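Local atomic coordinates of minor fimbrium subunit Mfa5 (Porphyromonas gingivalis ATCC 33277, PDB entry 6TO1), a protein that serves as an accessory subunit of the minor fimbriae, pili that mediate biofilm formation and adhesion to host cells and other oral bacteria. Residues 130-135 with 199-204; 152-157 with 193-198; 535-540 with 597-602; 610-615 with 642-647. One frame throughout, in Å; residues are numbered along the deposited sequence. Where two conformers were deposited one is given.

Contact 1 (130-135 with 199-204); sequences MVIDQS and RALTPI. With MG (magnesium ion), chain B.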
# COMPACT_ATOMS: atom_id res chain seq x y z
N MET A 130 13.58 18.15 -17.40
CA MET A 130 14.56 19.13 -16.99
C MET A 130 14.83 20.06 -18.16
O MET A 130 14.99 19.60 -19.30
CB MET A 130 15.85 18.45 -16.55
CG MET A 130 15.71 17.60 -15.31
SD MET A 130 17.25 16.75 -14.92
CE MET A 130 18.31 18.10 -14.41
N VAL A 131 14.88 21.36 -17.88
CA VAL A 131 15.06 22.42 -18.90
C VAL A 131 16.22 23.31 -18.45
O VAL A 131 16.11 24.02 -17.42
CB VAL A 131 13.77 23.26 -19.06
CG1 VAL A 131 13.90 24.27 -20.17
CG2 VAL A 131 12.59 22.33 -19.27
N ILE A 132 17.31 23.32 -19.22
CA ILE A 132 18.54 23.99 -18.80
C ILE A 132 18.89 25.12 -19.78
O ILE A 132 19.03 24.90 -20.98
CB ILE A 132 19.72 23.01 -18.65
CG1 ILE A 132 19.30 21.80 -17.80
CG2 ILE A 132 20.94 23.72 -18.01
CD1 ILE A 132 20.43 20.83 -17.48
N ASP A 133 19.04 26.33 -19.22
CA ASP A 133 19.53 27.54 -19.87
C ASP A 133 21.01 27.39 -20.20
O ASP A 133 21.83 27.27 -19.28
CB ASP A 133 19.27 28.65 -18.87
CG ASP A 133 19.63 30.04 -19.34
OD1 ASP A 133 20.33 30.23 -20.36
OD2 ASP A 133 19.21 30.96 -18.61
N GLN A 134 21.36 27.32 -21.49
CA GLN A 134 22.77 27.38 -21.92
C GLN A 134 23.05 28.66 -22.71
O GLN A 134 23.84 28.67 -23.66
CB GLN A 134 23.16 26.13 -22.73
CG GLN A 134 22.46 25.92 -24.05
CD GLN A 134 23.14 24.83 -24.92
OE1 GLN A 134 23.81 23.93 -24.42
NE2 GLN A 134 22.97 24.94 -26.22
N SER A 135 22.38 29.75 -22.34
CA SER A 135 22.57 31.03 -23.02
C SER A 135 23.91 31.63 -22.65
O SER A 135 24.56 31.23 -21.69
CB SER A 135 21.44 32.00 -22.66
OG SER A 135 21.52 32.36 -21.30
N ARG A 199 26.63 17.24 -19.70
CA ARG A 199 28.04 17.63 -19.77
C ARG A 199 28.38 18.32 -21.08
O ARG A 199 29.37 19.05 -21.14
CB ARG A 199 28.96 16.41 -19.58
CG ARG A 199 29.01 15.95 -18.15
CD ARG A 199 30.17 14.98 -17.90
NE ARG A 199 30.09 13.87 -18.83
CZ ARG A 199 29.44 12.74 -18.57
NH1 ARG A 199 28.83 12.57 -17.41
NH2 ARG A 199 29.41 11.78 -19.48
N ALA A 200 27.57 18.14 -22.12
CA ALA A 200 27.88 18.75 -23.41
C ALA A 200 27.24 20.14 -23.60
O ALA A 200 27.33 20.70 -24.70
CB ALA A 200 27.43 17.85 -24.56
N LEU A 201 26.58 20.68 -22.57
CA LEU A 201 26.01 22.01 -22.66
C LEU A 201 27.11 23.03 -22.93
O LEU A 201 28.21 22.93 -22.38
CB LEU A 201 25.30 22.38 -21.36
CG LEU A 201 24.08 21.56 -20.93
CD1 LEU A 201 23.63 22.08 -19.55
CD2 LEU A 201 22.95 21.65 -21.93
N THR A 202 26.80 24.04 -23.73
CA THR A 202 27.78 25.03 -24.12
C THR A 202 27.08 26.36 -24.33
O THR A 202 25.95 26.39 -24.83
CB THR A 202 28.47 24.56 -25.42
OG1 THR A 202 29.63 25.35 -25.67
CG2 THR A 202 27.52 24.68 -26.58
N PRO A 203 27.71 27.47 -23.96
CA PRO A 203 27.00 28.77 -24.00
C PRO A 203 26.80 29.28 -25.42
O PRO A 203 27.75 29.38 -26.20
CB PRO A 203 27.91 29.71 -23.20
CG PRO A 203 28.90 28.84 -22.50
CD PRO A 203 29.03 27.57 -23.29
N ILE A 204 25.56 29.64 -25.74
CA ILE A 204 25.17 30.15 -27.04
C ILE A 204 24.29 31.37 -26.82
O ILE A 204 23.49 31.39 -25.87
CB ILE A 204 24.42 29.08 -27.87
CG1 ILE A 204 25.34 27.89 -28.15
CG2 ILE A 204 23.88 29.66 -29.15
CD1 ILE A 204 24.66 26.73 -28.85
MG MG B . 20.95 34.30 -20.79
O HOH W 1 19.94 33.50 -19.21
O HOH W 2 20.19 36.14 -20.11

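Contact 2 (152-157 with 193-198); sequences SGQRFV and FLCQKI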
# COMPACT_ATOMS: atom_id res chain seq x y z
N SER A 152 25.13 20.31 -11.03
CA SER A 152 23.93 20.06 -10.26
C SER A 152 22.91 19.26 -11.06
O SER A 152 22.19 18.44 -10.50
CB SER A 152 23.30 21.39 -9.77
OG SER A 152 22.96 22.25 -10.84
N GLY A 153 22.86 19.48 -12.39
CA GLY A 153 21.92 18.72 -13.19
C GLY A 153 22.24 17.24 -13.17
O GLY A 153 21.35 16.40 -13.09
N GLN A 154 23.52 16.90 -13.22
CA GLN A 154 23.89 15.49 -13.12
C GLN A 154 23.52 14.93 -11.75
O GLN A 154 23.01 13.81 -11.65
CB GLN A 154 25.37 15.33 -13.38
CG GLN A 154 25.72 15.62 -14.81
CD GLN A 154 27.20 15.50 -15.03
OE1 GLN A 154 27.69 14.43 -15.39
NE2 GLN A 154 27.92 16.59 -14.81
N ARG A 155 23.76 15.70 -10.70
CA ARG A 155 23.40 15.26 -9.36
C ARG A 155 21.90 15.01 -9.26
O ARG A 155 21.48 14.03 -8.62
CB ARG A 155 23.87 16.27 -8.33
CG ARG A 155 23.60 15.79 -6.90
CD ARG A 155 23.84 16.88 -5.86
NE ARG A 155 23.16 16.57 -4.60
CZ ARG A 155 23.76 16.07 -3.53
NH1 ARG A 155 25.06 15.82 -3.54
NH2 ARG A 155 23.05 15.82 -2.43
N PHE A 156 21.08 15.88 -9.86
CA PHE A 156 19.63 15.70 -9.82
C PHE A 156 19.22 14.42 -10.56
O PHE A 156 18.37 13.66 -10.09
CB PHE A 156 18.92 16.91 -10.46
CG PHE A 156 19.18 18.23 -9.79
CD1 PHE A 156 19.55 18.29 -8.45
CD2 PHE A 156 19.04 19.41 -10.49
CE1 PHE A 156 19.78 19.51 -7.84
CE2 PHE A 156 19.27 20.64 -9.88
CZ PHE A 156 19.66 20.69 -8.56
N VAL A 157 19.79 14.20 -11.75
CA VAL A 157 19.48 12.98 -12.49
C VAL A 157 19.76 11.75 -11.64
O VAL A 157 18.91 10.86 -11.51
CB VAL A 157 20.26 12.94 -13.81
CG1 VAL A 157 20.22 11.56 -14.42
CG2 VAL A 157 19.71 14.00 -14.79
N PHE A 193 23.28 8.35 -20.33
CA PHE A 193 22.91 9.14 -21.49
C PHE A 193 22.54 10.56 -21.08
O PHE A 193 23.01 11.53 -21.67
CB PHE A 193 21.75 8.46 -22.22
CG PHE A 193 21.34 9.14 -23.48
CD1 PHE A 193 22.02 8.93 -24.66
CD2 PHE A 193 20.27 10.04 -23.48
CE1 PHE A 193 21.65 9.59 -25.82
CE2 PHE A 193 19.90 10.70 -24.62
CZ PHE A 193 20.58 10.47 -25.80
N LEU A 194 21.68 10.70 -20.08
CA LEU A 194 21.26 12.03 -19.65
C LEU A 194 22.45 12.85 -19.18
O LEU A 194 22.59 14.03 -19.55
CB LEU A 194 20.22 11.89 -18.54
CG LEU A 194 18.82 11.39 -18.92
CD1 LEU A 194 18.08 10.99 -17.64
CD2 LEU A 194 18.05 12.44 -19.71
N CYS A 195 23.35 12.25 -18.40
CA CYS A 195 24.45 13.02 -17.84
C CYS A 195 25.43 13.42 -18.92
O CYS A 195 26.03 14.50 -18.84
CB CYS A 195 25.14 12.23 -16.74
SG CYS A 195 24.15 12.12 -15.21
N GLN A 196 25.59 12.59 -19.95
CA GLN A 196 26.46 12.94 -21.07
C GLN A 196 25.91 14.15 -21.81
O GLN A 196 26.67 15.05 -22.19
CB GLN A 196 26.59 11.72 -21.98
CG GLN A 196 27.72 11.82 -22.97
CD GLN A 196 27.36 12.73 -24.12
OE1 GLN A 196 26.30 12.58 -24.73
NE2 GLN A 196 28.24 13.69 -24.42
N LYS A 197 24.59 14.22 -22.00
CA LYS A 197 24.02 15.38 -22.67
C LYS A 197 24.19 16.64 -21.83
O LYS A 197 24.43 17.73 -22.38
CB LYS A 197 22.56 15.13 -22.99
CG LYS A 197 22.32 14.00 -23.97
CD LYS A 197 22.87 14.35 -25.33
CE LYS A 197 22.53 13.27 -26.36
NZ LYS A 197 23.13 13.60 -27.67
N ILE A 198 24.05 16.52 -20.51
CA ILE A 198 24.23 17.68 -19.63
C ILE A 198 25.67 18.17 -19.68
O ILE A 198 25.93 19.38 -19.71
CB ILE A 198 23.79 17.32 -18.20
CG1 ILE A 198 22.30 16.99 -18.17
CG2 ILE A 198 24.16 18.43 -17.25
CD1 ILE A 198 21.83 16.49 -16.83

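Contact 3 (535-540 with 597-602); sequences RHYVLV and PPTNTV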
# COMPACT_ATOMS: atom_id res chain seq x y z
N ARG A 535 -15.42 -45.45 30.00
CA ARG A 535 -16.03 -46.65 30.56
C ARG A 535 -17.16 -46.23 31.48
O ARG A 535 -16.96 -45.40 32.38
CB ARG A 535 -14.98 -47.47 31.30
CG ARG A 535 -13.88 -47.96 30.37
CD ARG A 535 -12.92 -48.92 31.09
NE ARG A 535 -12.01 -48.19 31.96
CZ ARG A 535 -10.87 -48.68 32.45
NH1 ARG A 535 -10.52 -49.93 32.19
NH2 ARG A 535 -10.10 -47.91 33.20
N HIS A 536 -18.36 -46.76 31.23
CA HIS A 536 -19.54 -46.46 32.03
C HIS A 536 -19.98 -47.73 32.75
O HIS A 536 -19.78 -48.84 32.25
CB HIS A 536 -20.69 -45.96 31.17
CG HIS A 536 -20.33 -44.86 30.23
ND1 HIS A 536 -20.52 -43.53 30.54
CD2 HIS A 536 -19.80 -44.89 28.98
CE1 HIS A 536 -20.13 -42.78 29.52
NE2 HIS A 536 -19.67 -43.58 28.56
N TYR A 537 -20.57 -47.55 33.92
CA TYR A 537 -20.93 -48.65 34.83
C TYR A 537 -22.39 -48.48 35.21
O TYR A 537 -22.74 -47.64 36.04
CB TYR A 537 -20.01 -48.63 36.05
CG TYR A 537 -18.54 -48.66 35.66
CD1 TYR A 537 -17.90 -49.86 35.45
CD2 TYR A 537 -17.82 -47.47 35.43
CE1 TYR A 537 -16.61 -49.92 35.06
CE2 TYR A 537 -16.49 -47.52 35.06
CZ TYR A 537 -15.89 -48.75 34.88
OH TYR A 537 -14.57 -48.86 34.49
N VAL A 538 -23.25 -49.29 34.58
CA VAL A 538 -24.68 -49.05 34.63
C VAL A 538 -25.46 -50.29 35.07
O VAL A 538 -24.99 -51.42 34.98
CB VAL A 538 -25.21 -48.56 33.26
CG1 VAL A 538 -24.54 -47.22 32.87
CG2 VAL A 538 -25.00 -49.59 32.19
N LEU A 539 -26.70 -50.04 35.46
CA LEU A 539 -27.57 -51.00 36.11
C LEU A 539 -28.50 -51.66 35.11
O LEU A 539 -29.11 -50.99 34.28
CB LEU A 539 -28.38 -50.29 37.20
CG LEU A 539 -29.39 -51.10 38.02
CD1 LEU A 539 -28.60 -52.14 38.80
CD2 LEU A 539 -30.23 -50.25 38.94
N VAL A 540 -28.58 -52.99 35.18
CA VAL A 540 -29.62 -53.74 34.48
C VAL A 540 -30.41 -54.55 35.50
O VAL A 540 -29.95 -54.81 36.62
CB VAL A 540 -29.08 -54.66 33.38
CG1 VAL A 540 -28.38 -53.86 32.29
CG2 VAL A 540 -28.15 -55.72 33.98
N PRO A 597 -11.35 -53.49 29.49
CA PRO A 597 -12.01 -54.18 30.60
C PRO A 597 -12.63 -53.18 31.56
O PRO A 597 -12.19 -52.02 31.64
CB PRO A 597 -10.84 -54.93 31.26
CG PRO A 597 -9.74 -53.88 31.21
CD PRO A 597 -10.00 -53.06 29.90
N PRO A 598 -13.63 -53.58 32.33
CA PRO A 598 -14.09 -52.72 33.43
C PRO A 598 -13.01 -52.62 34.51
O PRO A 598 -12.20 -53.53 34.69
CB PRO A 598 -15.35 -53.43 33.94
CG PRO A 598 -15.10 -54.88 33.64
CD PRO A 598 -14.23 -54.94 32.37
N THR A 599 -13.00 -51.49 35.21
CA THR A 599 -12.04 -51.37 36.31
C THR A 599 -12.34 -52.38 37.41
O THR A 599 -11.42 -52.83 38.10
CB THR A 599 -12.04 -49.96 36.88
OG1 THR A 599 -13.35 -49.58 37.28
CG2 THR A 599 -11.54 -49.01 35.83
N ASN A 600 -13.59 -52.76 37.59
CA ASN A 600 -13.92 -53.77 38.59
C ASN A 600 -15.13 -54.55 38.14
O ASN A 600 -15.94 -54.07 37.36
CB ASN A 600 -14.20 -53.17 39.97
CG ASN A 600 -15.00 -51.91 39.90
OD1 ASN A 600 -14.90 -51.14 38.95
ND2 ASN A 600 -15.80 -51.67 40.91
N THR A 601 -15.26 -55.77 38.66
CA THR A 601 -16.38 -56.64 38.31
C THR A 601 -17.42 -56.75 39.42
O THR A 601 -18.47 -57.36 39.21
CB THR A 601 -15.86 -58.03 37.96
OG1 THR A 601 -15.04 -58.49 39.04
CG2 THR A 601 -15.05 -57.97 36.70
N VAL A 602 -17.14 -56.16 40.58
CA VAL A 602 -18.09 -56.04 41.67
C VAL A 602 -18.11 -54.59 42.13
O VAL A 602 -17.05 -53.98 42.35
CB VAL A 602 -17.72 -56.97 42.83
CG1 VAL A 602 -18.61 -56.69 44.00
CG2 VAL A 602 -17.84 -58.42 42.40

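Contact 4 (610-615 with 642-647); sequences RYRFVE and KLLNYW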
# COMPACT_ATOMS: atom_id res chain seq x y z
N ARG A 610 -24.74 -54.32 46.67
CA ARG A 610 -23.65 -54.87 45.87
C ARG A 610 -24.17 -55.33 44.51
O ARG A 610 -25.27 -55.89 44.42
CB ARG A 610 -22.96 -56.03 46.58
CG ARG A 610 -21.77 -56.54 45.84
CD ARG A 610 -20.96 -57.48 46.70
NE ARG A 610 -20.26 -56.74 47.75
CZ ARG A 610 -20.24 -57.09 49.03
NH1 ARG A 610 -20.89 -58.17 49.43
NH2 ARG A 610 -19.58 -56.35 49.90
N TYR A 611 -23.36 -55.08 43.48
CA TYR A 611 -23.74 -55.30 42.08
C TYR A 611 -22.65 -56.10 41.40
O TYR A 611 -21.45 -55.82 41.58
CB TYR A 611 -23.96 -53.95 41.35
CG TYR A 611 -25.04 -53.15 41.99
CD1 TYR A 611 -26.35 -53.23 41.53
CD2 TYR A 611 -24.79 -52.36 43.10
CE1 TYR A 611 -27.35 -52.53 42.16
CE2 TYR A 611 -25.79 -51.65 43.71
CZ TYR A 611 -27.05 -51.75 43.24
OH TYR A 611 -28.04 -51.05 43.85
N ARG A 612 -23.04 -57.08 40.59
CA ARG A 612 -22.06 -57.92 39.93
C ARG A 612 -22.15 -57.76 38.42
O ARG A 612 -23.25 -57.62 37.86
CB ARG A 612 -22.20 -59.40 40.28
CG ARG A 612 -23.43 -60.12 39.74
CD ARG A 612 -22.99 -61.04 38.62
NE ARG A 612 -24.03 -61.96 38.17
CZ ARG A 612 -23.93 -62.69 37.07
NH1 ARG A 612 -22.85 -62.58 36.29
NH2 ARG A 612 -24.92 -63.52 36.73
N PHE A 613 -20.99 -57.83 37.80
CA PHE A 613 -20.86 -57.64 36.36
C PHE A 613 -21.59 -58.73 35.59
O PHE A 613 -21.47 -59.92 35.89
CB PHE A 613 -19.38 -57.62 35.97
CG PHE A 613 -19.14 -57.47 34.49
CD1 PHE A 613 -19.22 -56.21 33.91
CD2 PHE A 613 -18.89 -58.56 33.68
CE1 PHE A 613 -19.04 -56.06 32.55
CE2 PHE A 613 -18.70 -58.40 32.30
CZ PHE A 613 -18.77 -57.13 31.75
N VAL A 614 -22.29 -58.32 34.53
CA VAL A 614 -23.01 -59.23 33.66
C VAL A 614 -22.81 -58.79 32.22
O VAL A 614 -22.56 -57.62 31.93
CB VAL A 614 -24.52 -59.31 33.98
CG1 VAL A 614 -24.76 -60.06 35.28
CG2 VAL A 614 -25.15 -57.92 34.05
N GLU A 615 -22.94 -59.73 31.30
CA GLU A 615 -22.89 -59.46 29.86
C GLU A 615 -24.31 -59.65 29.33
O GLU A 615 -24.87 -60.74 29.44
CB GLU A 615 -21.87 -60.35 29.17
CG GLU A 615 -20.43 -60.09 29.67
CD GLU A 615 -19.36 -60.98 29.02
OE1 GLU A 615 -19.72 -61.86 28.23
OE2 GLU A 615 -18.15 -60.79 29.31
N LYS A 642 -25.88 -56.18 37.70
CA LYS A 642 -27.15 -56.39 38.37
C LYS A 642 -26.95 -56.59 39.87
O LYS A 642 -25.88 -57.00 40.35
CB LYS A 642 -27.94 -57.58 37.78
CG LYS A 642 -27.29 -58.92 37.94
CD LYS A 642 -28.19 -60.02 37.30
CE LYS A 642 -27.57 -61.41 37.51
NZ LYS A 642 -28.44 -62.50 36.95
N LEU A 643 -28.02 -56.31 40.59
CA LEU A 643 -28.03 -56.43 42.04
C LEU A 643 -27.76 -57.86 42.47
O LEU A 643 -28.34 -58.81 41.93
CB LEU A 643 -29.39 -55.94 42.55
CG LEU A 643 -29.64 -55.95 44.05
CD1 LEU A 643 -28.79 -54.93 44.73
CD2 LEU A 643 -31.13 -55.71 44.36
N LEU A 644 -26.83 -58.00 43.42
CA LEU A 644 -26.66 -59.25 44.16
C LEU A 644 -27.63 -59.27 45.32
O LEU A 644 -27.50 -58.48 46.26
CB LEU A 644 -25.25 -59.36 44.73
CG LEU A 644 -24.14 -59.93 43.88
CD1 LEU A 644 -22.83 -59.88 44.66
CD2 LEU A 644 -24.46 -61.36 43.46
N ASN A 645 -28.57 -60.21 45.30
CA ASN A 645 -29.53 -60.33 46.40
C ASN A 645 -29.03 -61.35 47.41
O ASN A 645 -28.77 -62.49 47.06
CB ASN A 645 -30.91 -60.75 45.88
CG ASN A 645 -31.55 -59.70 44.99
OD1 ASN A 645 -31.73 -58.54 45.40
ND2 ASN A 645 -31.88 -60.09 43.76
N TYR A 646 -28.91 -60.93 48.66
CA TYR A 646 -28.49 -61.82 49.74
C TYR A 646 -29.68 -62.40 50.49
O TYR A 646 -29.50 -63.13 51.48
CB TYR A 646 -27.56 -61.06 50.66
CG TYR A 646 -26.21 -60.81 49.99
CD1 TYR A 646 -25.29 -61.83 49.83
CD2 TYR A 646 -25.87 -59.55 49.51
CE1 TYR A 646 -24.05 -61.61 49.24
CE2 TYR A 646 -24.62 -59.31 48.91
CZ TYR A 646 -23.72 -60.34 48.78
OH TYR A 646 -22.48 -60.15 48.20
N TRP A 647 -30.89 -62.07 50.06
CA TRP A 647 -32.13 -62.70 50.49
C TRP A 647 -33.26 -62.11 49.67
O TRP A 647 -34.28 -62.76 49.49
CB TRP A 647 -32.42 -62.48 51.95
CG TRP A 647 -33.42 -63.46 52.51
CD1 TRP A 647 -34.75 -63.24 52.75
CD2 TRP A 647 -33.16 -64.81 52.91
NE1 TRP A 647 -35.33 -64.37 53.28
CE2 TRP A 647 -34.37 -65.35 53.40
CE3 TRP A 647 -32.01 -65.62 52.92
CZ2 TRP A 647 -34.48 -66.66 53.88
CZ3 TRP A 647 -32.11 -66.90 53.42
CH2 TRP A 647 -33.34 -67.41 53.89
O HOH W 3 -26.78 -56.20 47.67

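Contact 1 (130-135 with 199-204)
Q134 lays its side-chain amide against the backbone of T202 and carries the largest share of the contact. CG stands between the backbone N and the carbonyl carbon (chi1 64°), and beyond it the chain is extended. OE1 accepts T202 N at 3.1 Å in a nearly straight bond (166° at the hydrogen), with the donor above the plane of the amide carbonyl. NE2 is hydrogen-bonded to D178 and lies 3.6 Å from I204 CD1, the Q134 and I204 side chains running side by side in the same direction. Q134 O accepts I204 N at 2.9 Å, and S135 CA approaches I204 O to 3.0 Å in a CA-H...O contact, giving a single backbone bridge.

The peptide held here belongs to the metal ion-dependent adhesion site (MIDAS) of the von Willebrand factor type A domain: D133, S135 and S137 form its DxSxS sequence. S135 OG binds the magnesium ion at 2.1 Å, and S137 and T207 are further ligands. D133 is second-shell: its OD1 grips both S135 N, in an Asx turn, and S135 OG, while OD2 accepts from a metal-bound water.

Nearer the strand, I132 and L201 cross at about a right angle, with I132 CG2 3.5 Å from L201 CD1. L201 CD2 sits beside Q134 OE1, and the same leucine also packs on L146 and I150 of helix 143-160.

Contact 2 (152-157 with 193-198)
V157 and I198 meet tip to tip, with V157 CG2 3.9 Å from I198 CD1, between two nearly antiparallel helix segments whose axes pass 9.3 Å apart at 170°. The other branch of V157, CG1, lies 3.9 Å from L194 CD1, the side chains crossing at a slant, and 4.0 Å from C195 SG. Valine therefore spreads its two methyls over three partners.

A second kind of contact is side chain against backbone. I198 CD1 comes to 3.8 Å from G153 C and reaches the carbonyl O equally closely, resting directly on the main chain where the glycine has no side chain to intervene.

The third kind involves a polar residue. Q154 has CG anti to its carbonyl carbon (chi1 -68°) and is extended beyond it; CG lies 3.9 Å from C195 SG, while the amide OE1 also comes to 3.6 Å from C195 CB. The amide is satisfied beside the contact, with OE1 accepting from R199 and NE2 donating to I150 O.

Both helices belong to the von Willebrand factor type A domain, where L194 and I198 also reach L174 of strand 170-177 in the central sheet. Without a hydrogen bond between the two segments, their association rests on methyl, thiol and methylene surfaces fitted together, and the one amide at the interface keeps its polar bonds at its margin.

Contact 3 (535-540 with 597-602)
R535 and Y537, on the same side of strand 530-539, hold the start of the loop that precedes strand 602-604. Here the fit is close. R535 NH1 donates to P597 O at 2.7 Å, tilted 22° from the guanidinium plane, and T599 CG2 sits over one face of the group, toward its rim, 3.2 Å from NH2. A bend at chi3 (-76°) turns NE out of the line of the chain. Y537 OH accepts T599 N at 3.1 Å in a bond of 167°, while the edge of its ring, at CE1, meets P598 CB at 3.9 Å, the two side chains crossing at about a right angle.

The contact loosens at N600, whose OD1 comes no nearer than 4.4 Å to Y537 CE1. Beyond the grip the loop bonds to itself: T599 OG1 donates to N600 OD1 at 2.8 Å, and N600 ND2 to V602 O at 3.0 Å.

D567, on the adjoining strand 565-568, forms a salt bridge with R535 NE and a hydrogen bond with Y537 OH. One carboxylate thus positions both side chains, and its charge probably offsets that of the arginine, leaving NH1 to bond P597 O of the loop, while NH2 makes a weak bond to F568 O.

Contact 4 (610-615 with 642-647)
R610 NH1 donates to Y646 OH at 2.8 Å (156° at the hydrogen), the hydroxyl lying in the guanidinium plane at its edge while the tyrosine ring stands almost perpendicular to that plane, 87° away. Close by, L644 N donates to R610 O at 2.8 Å, and water 3 bridges R610 N and L644 O. Further along, R612 and K642 form an antiparallel hydrogen-bonded pair: R612 N gives to K642 O at 2.9 Å and K642 N to R612 O at 3.0 Å. Y611 and L643 are the neighbouring non-hydrogen-bonded pair.

On the R612 and K642 face, the two long chains lie side by side, pointing the same way, and bring like charges together, with R612 NH2 3.7 Å from K642 NZ. The arginine bends at chi2 (107°), and its NH1 is held by F613 O. V614 CG1 lies 3.2 Å above the plane of that guanidinium, over its centre, and also packs against the K642 methylenes, V614 and K642 crossing at about a right angle. L644 reaches to the R610 chain, CD1 lying 3.7 Å from R610 CD.

On the other face Y611 and L643 cross at a slant, Y611 CE1 3.8 Å from L643 CD1, and Y611 also touches Y641.

Strand 610-614 lies between strand 602-604 and strand 634-643 in its sheet, antiparallel to both, and strand 634-643 in turn runs parallel to strand 530-539.

How the contacts relate
Contacts 1 and 2 share the von Willebrand factor type A domain, with contact 2 nested within the loop that contact 1 closes; they touch where R199 NH1 meets Q154 OE1 and M130 packs on V157. Contact 2 is buried and apolar between helices, whereas contact 1, partly buried, mixes backbone and amide hydrogen bonds with one apolar pair and adjoins the metal. Contacts 3 and 4, both partly buried, lie on the opposite side of the chain's centre and reach one sheet, their centres about 12 Å apart. They meet through T601 O and F613 N and through L539 against Y611. Both use arginine: R535 is salt-bridged to D567, whereas R612 lies beside K642 at a more exposed surface.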